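Local structure of SusD-like protein BACOVA_02651 (Bacteroides ovatus, 5E75) at residues D50-W55 with Q59-Q64; M288-E293 with L460-Y465; N442-Y447 with E474-Y479. The protein binds polysaccharide at the cell surface and probably captures xyloglucan before its transport into the periplasm for degradation. All blocks are in the same frame, centred on the assembly; numbering follows the deposited sequence.

Contact 1 of 3, residues D50-W55 with Q59-Q64; sequences DMYSPW and QFVTFQ. With EDO (1,2-ethanediol), chain E.
Thr62, whose methyl CG2 approaches Tyr52 at 4.3 Å from CE1, donates its OG1 hydroxyl to OE1 of Gln64 at 2.7 Å, meeting a lone pair in the carbonyl plane. The backbone bond from Gln64 N to Gln59 O, 2.9 Å, spans the same turn of chain, at which Phe63 leaves helical geometry with positive phi. Across the contact the interaction is apolar. The Tyr52 ring, with CG anti to the backbone N (chi1 178°), extends to the helix and receives Val61 CG2 at its edge, in plane, 3.8 Å from CD1. The same methyl lies 3.8 Å from Met51 O, a buried carbonyl oxygen without a hydrogen-bonding partner in the model. An ethanediol, probably from the crystallisation liquor, sits beside this junction. Its O1 accepts a nearly straight bond from Ser53 N (3.0 Å, 167°), and its C1 rests 3.5 Å from Val61 CG2; the carbonyl oxygens of Asn56 and Tyr57 hold it as well. The contact is buried, between a short strand and a weakly bonded helix close by in sequence. Strand 51-52 pairs antiparallel with strand 283-284, and Met51 and Phe60 both lean on helix 40-46.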
loop_
_atom_site.group_PDB
_atom_site.type_symbol
_atom_site.label_atom_id
_atom_site.label_comp_id
_atom_site.label_asym_id
_atom_site.label_seq_id
_atom_site.Cartn_x
_atom_site.Cartn_y
_atom_site.Cartn_z
ATOM N N ASP A 50 10.178 -5.265 1.070
ATOM C CA ASP A 50 9.294 -6.270 1.673
ATOM C C ASP A 50 9.738 -7.646 1.180
ATOM O O ASP A 50 9.746 -8.621 1.935
ATOM C CB ASP A 50 7.833 -6.083 1.241
ATOM C CG ASP A 50 7.090 -4.963 1.970
ATOM O OD1 ASP A 50 7.655 -4.175 2.740
ATOM O OD2 ASP A 50 5.870 -4.847 1.714
ATOM N N MET A 51 10.069 -7.723 -0.105
ATOM C CA MET A 51 10.385 -8.990 -0.766
ATOM C C MET A 51 11.304 -8.720 -1.957
ATOM O O MET A 51 11.487 -7.566 -2.382
ATOM C CB MET A 51 9.091 -9.720 -1.184
ATOM C CG MET A 51 8.457 -9.248 -2.497
ATOM S SD MET A 51 7.882 -7.557 -2.477
ATOM C CE MET A 51 7.473 -7.380 -4.176
ATOM N N TYR A 52 11.887 -9.788 -2.486
ATOM C CA TYR A 52 12.851 -9.696 -3.570
ATOM C C TYR A 52 12.792 -10.926 -4.452
ATOM O O TYR A 52 12.569 -12.035 -3.978
ATOM C CB TYR A 52 14.267 -9.565 -2.984
ATOM C CG TYR A 52 15.393 -9.513 -4.001
ATOM C CD1 TYR A 52 15.657 -8.356 -4.719
ATOM C CD2 TYR A 52 16.219 -10.606 -4.210
ATOM C CE1 TYR A 52 16.690 -8.298 -5.636
ATOM C CE2 TYR A 52 17.250 -10.553 -5.139
ATOM C CZ TYR A 52 17.484 -9.401 -5.828
ATOM O OH TYR A 52 18.515 -9.350 -6.751
ATOM N N SER A 53 12.981 -10.697 -5.744
ATOM C CA SER A 53 13.275 -11.757 -6.704
ATOM C C SER A 53 14.401 -11.281 -7.593
ATOM O O SER A 53 14.348 -10.164 -8.101
ATOM C CB SER A 53 12.070 -12.029 -7.597
ATOM O OG SER A 53 12.475 -12.823 -8.720
ATOM N N PRO A 54 15.403 -12.135 -7.839
ATOM C CA PRO A 54 16.479 -11.733 -8.745
ATOM C C PRO A 54 16.028 -11.591 -10.192
ATOM O O PRO A 54 16.733 -10.963 -10.980
ATOM C CB PRO A 54 17.499 -12.871 -8.614
ATOM C CG PRO A 54 16.730 -14.031 -8.125
ATOM C CD PRO A 54 15.624 -13.478 -7.271
ATOM N N TRP A 55 14.854 -12.120 -10.519
ATOM C CA TRP A 55 14.380 -12.108 -11.904
ATOM C C TRP A 55 13.195 -11.187 -12.154
ATOM O O TRP A 55 12.973 -10.771 -13.289
ATOM C CB TRP A 55 14.065 -13.529 -12.366
ATOM C CG TRP A 55 15.260 -14.432 -12.234
ATOM C CD1 TRP A 55 16.420 -14.362 -12.943
ATOM C CD2 TRP A 55 15.415 -15.513 -11.316
ATOM N NE1 TRP A 55 17.290 -15.341 -12.530
ATOM C CE2 TRP A 55 16.696 -16.064 -11.530
ATOM C CE3 TRP A 55 14.593 -16.069 -10.328
ATOM C CZ2 TRP A 55 17.173 -17.148 -10.799
ATOM C CZ3 TRP A 55 15.069 -17.145 -9.602
ATOM C CH2 TRP A 55 16.348 -17.673 -9.841
ATOM N N GLN A 59 15.483 -4.375 -9.763
ATOM C CA GLN A 59 15.992 -3.012 -9.822
ATOM C C GLN A 59 15.228 -2.058 -8.902
ATOM O O GLN A 59 15.783 -1.055 -8.473
ATOM C CB GLN A 59 15.990 -2.465 -11.257
ATOM C CG GLN A 59 14.631 -2.426 -11.938
ATOM C CD GLN A 59 14.264 -3.716 -12.654
ATOM O OE1 GLN A 59 14.860 -4.765 -12.423
ATOM N NE2 GLN A 59 13.278 -3.635 -13.542
ATOM N N PHE A 60 13.966 -2.356 -8.617
ATOM C CA PHE A 60 13.206 -1.527 -7.697
ATOM C C PHE A 60 13.714 -1.637 -6.271
ATOM O O PHE A 60 13.682 -0.667 -5.506
ATOM C CB PHE A 60 11.703 -1.831 -7.785
ATOM C CG PHE A 60 11.065 -1.204 -8.970
ATOM C CD1 PHE A 60 11.163 -1.803 -10.206
ATOM C CD2 PHE A 60 10.435 0.035 -8.870
ATOM C CE1 PHE A 60 10.619 -1.203 -11.316
ATOM C CE2 PHE A 60 9.888 0.637 -9.980
ATOM C CZ PHE A 60 9.979 0.023 -11.194
ATOM N N VAL A 61 14.216 -2.816 -5.924
ATOM C CA VAL A 61 14.761 -3.087 -4.603
ATOM C C VAL A 61 16.180 -2.528 -4.459
ATOM O O VAL A 61 16.577 -2.057 -3.391
ATOM C CB VAL A 61 14.788 -4.602 -4.299
ATOM C CG1 VAL A 61 15.174 -4.848 -2.834
ATOM C CG2 VAL A 61 13.447 -5.244 -4.600
ATOM N N THR A 62 16.960 -2.608 -5.534
ATOM C CA THR A 62 18.368 -2.234 -5.473
ATOM C C THR A 62 18.659 -0.816 -5.975
ATOM O O THR A 62 19.805 -0.387 -6.018
ATOM C CB THR A 62 19.231 -3.242 -6.248
ATOM O OG1 THR A 62 18.898 -3.172 -7.641
ATOM C CG2 THR A 62 18.985 -4.653 -5.740
ATOM N N PHE A 63 17.609 -0.078 -6.320
ATOM C CA PHE A 63 17.726 1.311 -6.774
ATOM C C PHE A 63 18.492 1.450 -8.088
ATOM O O PHE A 63 19.401 2.276 -8.220
ATOM C CB PHE A 63 18.298 2.224 -5.679
ATOM C CG PHE A 63 17.377 2.398 -4.510
ATOM C CD1 PHE A 63 16.412 3.392 -4.518
ATOM C CD2 PHE A 63 17.453 1.557 -3.421
ATOM C CE1 PHE A 63 15.545 3.546 -3.461
ATOM C CE2 PHE A 63 16.603 1.706 -2.337
ATOM C CZ PHE A 63 15.633 2.699 -2.361
ATOM N N GLN A 64 18.098 0.645 -9.066
ATOM C CA GLN A 64 18.695 0.705 -10.392
ATOM C C GLN A 64 17.636 0.786 -11.498
ATOM O O GLN A 64 17.838 0.314 -12.608
ATOM C CB GLN A 64 19.608 -0.497 -10.597
ATOM C CG GLN A 64 20.753 -0.551 -9.592
ATOM C CD GLN A 64 21.530 -1.839 -9.667
ATOM O OE1 GLN A 64 21.227 -2.799 -8.968
ATOM N NE2 GLN A 64 22.543 -1.868 -10.526
HETATM C C1 EDO E . 11.169 -7.485 -6.045
HETATM O O1 EDO E . 12.358 -7.955 -6.748
HETATM C C2 EDO E . 10.224 -6.602 -6.873
HETATM O O2 EDO E . 10.685 -5.256 -6.909
#

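Contact 2 of 3, residues M288-E293 with L460-Y465; sequences MLQQYE and LHFGKY
The Phe462 ring takes Leu289 CD1 at its edge, near the ring plane and 4.1 Å from CE2, while the amide of Gln290 approaches obliquely near CE1. Gln290 NE2 is 4.0 Å from Phe462 CE1, and the amide and ring planes stand 84° apart, so the two flat groups are nearly perpendicular. Between them the contact joins helix 286-291 to the middle strand of a three-stranded antiparallel beta meander, 451-454, 460-465 and 472-474, in the SusD-family part of the chain. The backbones stay well separated: the nearest CA atoms, of Gln290 and Leu460, are 8.3 Å apart, and no hydrogen bond crosses, so side chains alone bridge the interval. Strand alternation explains which ones do. Leu460 and Phe462 both point toward the helix, whereas the intervening His461 bonds Asp455 and Glu474. In Gln290 the chain runs extended beyond CG (chi2 169°), which lays the aliphatic part beside the ring, with CG 4.1 Å from Phe462 CZ, and sets the amide next to CE1, on the exposed side of the contact. Leu289 is the buried side of the interface and also touches Ile452 of the adjoining strand. With an alanine in place of Phe462, Leu289 CD1 and Gln290 CG would probably lose the ring they touch, opening a gap between helix and sheet. One leucine pair adds to the interface: the CD1 methyl of Leu460 reaches Leu289 CB at 4.2 Å.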
loop_
_atom_site.group_PDB
_atom_site.type_symbol
_atom_site.label_atom_id
_atom_site.label_comp_id
_atom_site.label_asym_id
_atom_site.label_seq_id
_atom_site.Cartn_x
_atom_site.Cartn_y
_atom_site.Cartn_z
ATOM N N MET A 288 13.300 -7.910 5.846
ATOM C CA MET A 288 11.891 -7.911 6.228
ATOM C C MET A 288 11.572 -9.009 7.245
ATOM O O MET A 288 10.907 -8.773 8.263
ATOM C CB MET A 288 11.035 -8.098 4.994
ATOM C CG MET A 288 9.538 -8.091 5.280
ATOM S SD MET A 288 8.948 -6.457 5.797
ATOM C CE MET A 288 8.266 -6.790 7.416
ATOM N N LEU A 289 12.073 -10.220 6.993
ATOM C CA LEU A 289 11.815 -11.326 7.908
ATOM C C LEU A 289 12.363 -11.033 9.300
ATOM O O LEU A 289 11.760 -11.413 10.305
ATOM C CB LEU A 289 12.371 -12.646 7.366
ATOM C CG LEU A 289 11.606 -13.209 6.177
ATOM C CD1 LEU A 289 12.436 -14.300 5.512
ATOM C CD2 LEU A 289 10.247 -13.733 6.591
ATOM N N GLN A 290 13.493 -10.342 9.372
ATOM C CA GLN A 290 14.078 -10.021 10.668
ATOM C C GLN A 290 13.291 -8.961 11.422
ATOM O O GLN A 290 13.502 -8.751 12.614
ATOM C CB GLN A 290 15.528 -9.565 10.500
ATOM C CG GLN A 290 16.456 -10.685 10.096
ATOM C CD GLN A 290 17.830 -10.193 9.675
ATOM O OE1 GLN A 290 18.002 -9.026 9.313
ATOM N NE2 GLN A 290 18.808 -11.099 9.687
ATOM N N GLN A 291 12.387 -8.259 10.745
ATOM C CA GLN A 291 11.568 -7.257 11.426
ATOM C C GLN A 291 10.556 -7.902 12.366
ATOM O O GLN A 291 10.161 -7.297 13.369
ATOM C CB GLN A 291 10.815 -6.349 10.437
ATOM C CG GLN A 291 11.705 -5.582 9.478
ATOM C CD GLN A 291 12.799 -4.830 10.171
ATOM O OE1 GLN A 291 13.989 -5.112 9.981
ATOM N NE2 GLN A 291 12.423 -3.885 10.990
ATOM N N TYR A 292 10.099 -9.108 12.050
ATOM C CA TYR A 292 9.141 -9.768 12.926
ATOM C C TYR A 292 9.820 -10.193 14.221
ATOM O O TYR A 292 10.783 -10.959 14.218
ATOM C CB TYR A 292 8.505 -10.984 12.246
ATOM C CG TYR A 292 7.801 -10.633 10.954
ATOM C CD1 TYR A 292 6.519 -10.095 10.950
ATOM C CD2 TYR A 292 8.440 -10.815 9.736
ATOM C CE1 TYR A 292 5.884 -9.740 9.757
ATOM C CE2 TYR A 292 7.819 -10.458 8.540
ATOM C CZ TYR A 292 6.545 -9.936 8.563
ATOM O OH TYR A 292 5.941 -9.583 7.374
ATOM N N GLU A 293 9.295 -9.705 15.331
ATOM C CA GLU A 293 9.760 -10.168 16.633
ATOM C C GLU A 293 9.451 -11.649 16.760
ATOM O O GLU A 293 8.548 -12.168 16.115
ATOM C CB GLU A 293 9.090 -9.341 17.728
ATOM C CG GLU A 293 9.535 -7.871 17.656
ATOM C CD GLU A 293 8.790 -6.932 18.583
ATOM O OE1 GLU A 293 8.291 -7.383 19.624
ATOM O OE2 GLU A 293 8.704 -5.724 18.254
ATOM N N LEU A 460 14.109 -17.988 13.359
ATOM C CA LEU A 460 14.588 -18.162 11.993
ATOM C C LEU A 460 16.108 -18.140 11.912
ATOM O O LEU A 460 16.753 -17.345 12.588
ATOM C CB LEU A 460 14.028 -17.053 11.101
ATOM C CG LEU A 460 12.527 -17.072 10.857
ATOM C CD1 LEU A 460 12.161 -15.837 10.056
ATOM C CD2 LEU A 460 12.066 -18.324 10.136
ATOM N N HIS A 461 16.665 -19.008 11.065
ATOM C CA HIS A 461 18.098 -19.047 10.799
ATOM C C HIS A 461 18.312 -18.987 9.298
ATOM O O HIS A 461 17.565 -19.604 8.531
ATOM C CB HIS A 461 18.724 -20.311 11.403
ATOM C CG HIS A 461 18.622 -20.354 12.896
ATOM N ND1 HIS A 461 19.630 -19.898 13.721
ATOM C CD2 HIS A 461 17.626 -20.767 13.707
ATOM C CE1 HIS A 461 19.257 -20.042 14.980
ATOM N NE2 HIS A 461 18.045 -20.564 15.005
ATOM N N PHE A 462 19.314 -18.217 8.889
ATOM C CA PHE A 462 19.542 -17.868 7.490
ATOM C C PHE A 462 20.887 -18.414 7.028
ATOM O O PHE A 462 21.906 -18.228 7.703
ATOM C CB PHE A 462 19.521 -16.338 7.299
ATOM C CG PHE A 462 18.257 -15.671 7.784
ATOM C CD1 PHE A 462 18.123 -15.288 9.105
ATOM C CD2 PHE A 462 17.201 -15.434 6.920
ATOM C CE1 PHE A 462 16.962 -14.682 9.552
ATOM C CE2 PHE A 462 16.050 -14.831 7.370
ATOM C CZ PHE A 462 15.925 -14.467 8.677
ATOM N N GLY A 463 20.889 -19.086 5.881
ATOM C CA GLY A 463 22.111 -19.634 5.327
ATOM C C GLY A 463 21.850 -20.466 4.088
ATOM O O GLY A 463 21.073 -20.096 3.217
ATOM N N LYS A 464 22.506 -21.619 4.000
ATOM C CA LYS A 464 22.351 -22.486 2.843
ATOM C C LYS A 464 22.623 -23.918 3.255
ATOM O O LYS A 464 23.050 -24.172 4.380
ATOM C CB LYS A 464 23.312 -22.083 1.720
ATOM C CG LYS A 464 24.774 -22.392 1.998
ATOM C CD LYS A 464 25.671 -21.837 0.905
ATOM C CE LYS A 464 25.754 -22.777 -0.287
ATOM N NZ LYS A 464 26.477 -22.154 -1.431
ATOM N N TYR A 465 22.351 -24.849 2.356
ATOM C CA TYR A 465 22.753 -26.236 2.579
ATOM C C TYR A 465 24.094 -26.519 1.904
ATOM O O TYR A 465 24.483 -25.845 0.954
ATOM C CB TYR A 465 21.681 -27.199 2.075
ATOM C CG TYR A 465 20.456 -27.241 2.960
ATOM C CD1 TYR A 465 20.513 -27.766 4.247
ATOM C CD2 TYR A 465 19.247 -26.748 2.511
ATOM C CE1 TYR A 465 19.392 -27.800 5.057
ATOM C CE2 TYR A 465 18.128 -26.774 3.309
ATOM C CZ TYR A 465 18.199 -27.297 4.574
ATOM O OH TYR A 465 17.071 -27.322 5.354
#

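Contact 3 of 3, residues N442-Y447 with E474-Y479; sequences NQWRGY and EGPEYY
Trp444 and Tyr479 form the aromatic part of this surface contact. They cross at about a right angle as side chains; the six-membered ring of the indole lies 5.8 Å from the Tyr479 ring, centroid to centroid, with planes at 70°, an oblique pairing in which Trp444 CZ3 comes within 3.8 Å of Tyr479 CD2. The two tyrosine rings each have a face covered from their own segment. Trp444 CE3 lies 3.7 Å above one face of Tyr447, offset toward the rim, and Pro476 CA stands 3.3 Å above the centre of the Tyr479 ring, which a chi2 of -6° turns to face it. Apolar contacts complete the cluster: Pro476 CB meets Trp444 CH2 at 3.8 Å, and Tyr479 CB sits at the edge of Tyr447, 4.2 Å from CD2. Hydrogen bonds act within the segments, not between them. A type II turn from Trp444 to Tyr447, with glycine at position 446, brings both aromatic residues to one side. Gln443 OE1 accepts two bonds from Arg445, NH2 at 2.9 Å and NE at 3.0 Å, both from the same face of the amide, which should restrict rotation of the two side chains. The contact joins the loop between helix 433-441 and strand 451-454 to the 3-10 segment 476-478 that follows strand 472-474, and Tyr479 rests on Phe462 of the middle strand.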
loop_
_atom_site.group_PDB
_atom_site.type_symbol
_atom_site.label_atom_id
_atom_site.label_comp_id
_atom_site.label_asym_id
_atom_site.label_seq_id
_atom_site.Cartn_x
_atom_site.Cartn_y
_atom_site.Cartn_z
ATOM N N ASN A 442 21.388 -0.063 4.938
ATOM C CA ASN A 442 21.579 -1.130 5.903
ATOM C C ASN A 442 20.521 -2.211 5.854
ATOM O O ASN A 442 20.449 -3.042 6.749
ATOM C CB ASN A 442 21.718 -0.539 7.308
ATOM C CG ASN A 442 23.129 -0.053 7.579
ATOM O OD1 ASN A 442 24.022 -0.854 7.855
ATOM N ND2 ASN A 442 23.354 1.244 7.444
ATOM N N GLN A 443 19.754 -2.247 4.766
ATOM C CA GLN A 443 18.707 -3.254 4.588
ATOM C C GLN A 443 19.201 -4.498 3.847
ATOM O O GLN A 443 18.448 -5.426 3.630
ATOM C CB GLN A 443 17.512 -2.650 3.850
ATOM C CG GLN A 443 16.643 -1.764 4.712
ATOM C CD GLN A 443 15.457 -1.233 3.941
ATOM O OE1 GLN A 443 15.558 -0.241 3.224
ATOM N NE2 GLN A 443 14.325 -1.908 4.062
ATOM N N TRP A 444 20.464 -4.497 3.441
ATOM C CA TRP A 444 21.048 -5.632 2.707
ATOM C C TRP A 444 20.220 -5.947 1.464
ATOM O O TRP A 444 19.928 -7.104 1.161
ATOM C CB TRP A 444 21.167 -6.882 3.591
ATOM C CG TRP A 444 22.183 -6.779 4.705
ATOM C CD1 TRP A 444 22.224 -5.846 5.695
ATOM C CD2 TRP A 444 23.281 -7.670 4.945
ATOM N NE1 TRP A 444 23.282 -6.099 6.541
ATOM C CE2 TRP A 444 23.946 -7.208 6.096
ATOM C CE3 TRP A 444 23.766 -8.809 4.295
ATOM C CZ2 TRP A 444 25.072 -7.851 6.613
ATOM C CZ3 TRP A 444 24.890 -9.444 4.815
ATOM C CH2 TRP A 444 25.525 -8.959 5.957
ATOM N N ARG A 445 19.827 -4.900 0.759
ATOM C CA ARG A 445 18.983 -5.059 -0.412
ATOM C C ARG A 445 19.689 -5.868 -1.496
ATOM O O ARG A 445 20.839 -5.606 -1.838
ATOM C CB ARG A 445 18.572 -3.688 -0.951
ATOM C CG ARG A 445 17.548 -2.981 -0.087
ATOM C CD ARG A 445 17.555 -1.483 -0.318
ATOM N NE ARG A 445 16.455 -0.817 0.394
ATOM C CZ ARG A 445 15.222 -0.651 -0.094
ATOM N NH1 ARG A 445 14.926 -1.073 -1.316
ATOM N NH2 ARG A 445 14.311 -0.021 0.639
ATOM N N GLY A 446 18.984 -6.865 -2.019
ATOM C CA GLY A 446 19.529 -7.724 -3.063
ATOM C C GLY A 446 20.243 -8.958 -2.541
ATOM O O GLY A 446 20.520 -9.869 -3.322
ATOM N N TYR A 447 20.553 -8.988 -1.250
ATOM C CA TYR A 447 21.051 -10.210 -0.625
ATOM C C TYR A 447 19.879 -11.131 -0.358
ATOM O O TYR A 447 18.830 -10.697 0.105
ATOM C CB TYR A 447 21.741 -9.924 0.703
ATOM C CG TYR A 447 23.116 -9.341 0.599
ATOM C CD1 TYR A 447 23.304 -8.005 0.290
ATOM C CD2 TYR A 447 24.234 -10.129 0.836
ATOM C CE1 TYR A 447 24.580 -7.469 0.201
ATOM C CE2 TYR A 447 25.501 -9.606 0.757
ATOM C CZ TYR A 447 25.671 -8.281 0.433
ATOM O OH TYR A 447 26.945 -7.771 0.366
ATOM N N GLU A 474 25.192 -21.825 8.376
ATOM C CA GLU A 474 24.525 -20.610 8.836
ATOM C C GLU A 474 25.360 -19.336 8.710
ATOM O O GLU A 474 26.552 -19.327 8.998
ATOM C CB GLU A 474 24.077 -20.772 10.292
ATOM C CG GLU A 474 23.288 -19.559 10.815
ATOM C CD GLU A 474 22.559 -19.817 12.118
ATOM O OE1 GLU A 474 22.705 -20.916 12.691
ATOM O OE2 GLU A 474 21.845 -18.905 12.585
ATOM N N GLY A 475 24.716 -18.255 8.279
ATOM C CA GLY A 475 25.271 -16.923 8.444
ATOM C C GLY A 475 25.500 -16.177 7.142
ATOM O O GLY A 475 25.436 -16.771 6.066
ATOM N N PRO A 476 25.785 -14.861 7.235
ATOM C CA PRO A 476 25.931 -13.987 6.068
ATOM C C PRO A 476 26.974 -14.413 5.050
ATOM O O PRO A 476 26.848 -14.053 3.882
ATOM C CB PRO A 476 26.313 -12.640 6.689
ATOM C CG PRO A 476 25.771 -12.698 8.066
ATOM C CD PRO A 476 25.959 -14.116 8.492
ATOM N N GLU A 477 27.990 -15.166 5.460
ATOM C CA GLU A 477 28.994 -15.605 4.505
ATOM C C GLU A 477 28.390 -16.574 3.483
ATOM O O GLU A 477 28.961 -16.807 2.414
ATOM C CB GLU A 477 30.195 -16.237 5.224
ATOM C CG GLU A 477 29.877 -17.466 6.062
ATOM C CD GLU A 477 29.457 -17.142 7.493
ATOM O OE1 GLU A 477 28.899 -16.050 7.740
ATOM O OE2 GLU A 477 29.694 -17.990 8.381
ATOM N N TYR A 478 27.218 -17.122 3.806
ATOM C CA TYR A 478 26.548 -18.081 2.928
ATOM C C TYR A 478 25.382 -17.474 2.151
ATOM O O TYR A 478 24.719 -18.173 1.388
ATOM C CB TYR A 478 26.051 -19.273 3.736
ATOM C CG TYR A 478 27.175 -20.025 4.394
ATOM C CD1 TYR A 478 28.044 -20.795 3.637
ATOM C CD2 TYR A 478 27.378 -19.955 5.762
ATOM C CE1 TYR A 478 29.082 -21.485 4.228
ATOM C CE2 TYR A 478 28.419 -20.636 6.362
ATOM C CZ TYR A 478 29.262 -21.397 5.586
ATOM O OH TYR A 478 30.301 -22.084 6.181
ATOM N N TYR A 479 25.129 -16.184 2.341
ATOM C CA TYR A 479 24.109 -15.497 1.557
ATOM C C TYR A 479 24.585 -15.353 0.123
ATOM O O TYR A 479 25.788 -15.359 -0.148
ATOM C CB TYR A 479 23.824 -14.087 2.094
ATOM C CG TYR A 479 23.308 -13.974 3.512
ATOM C CD1 TYR A 479 22.979 -15.092 4.270
ATOM C CD2 TYR A 479 23.155 -12.718 4.095
ATOM C CE1 TYR A 479 22.522 -14.957 5.570
ATOM C CE2 TYR A 479 22.706 -12.582 5.377
ATOM C CZ TYR A 479 22.389 -13.696 6.110
ATOM O OH TYR A 479 21.939 -13.532 7.396
#

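The three contacts touch one another and lie on the same side of the chain's centre. Contacts 2 and 3 are nearest, their centres about 10 Å apart, and their segments alternate along the chain; Phe462 O accepts from Gly475 N at 2.9 Å, and His461 ND1 bonds Glu474 OE2 at 2.7 Å. Contact 3 lies about 14 Å from contact 1, centre to centre, and is tied to it by Arg445 NH1, 2.8 Å from Val61 O. Contacts 1 and 2, about 18 Å apart between centres, meet where Asp50 O packs 3.4 Å from Met288 CB. A magnesium ion lies about 11 Å from the Thr62 side chain in contact 1.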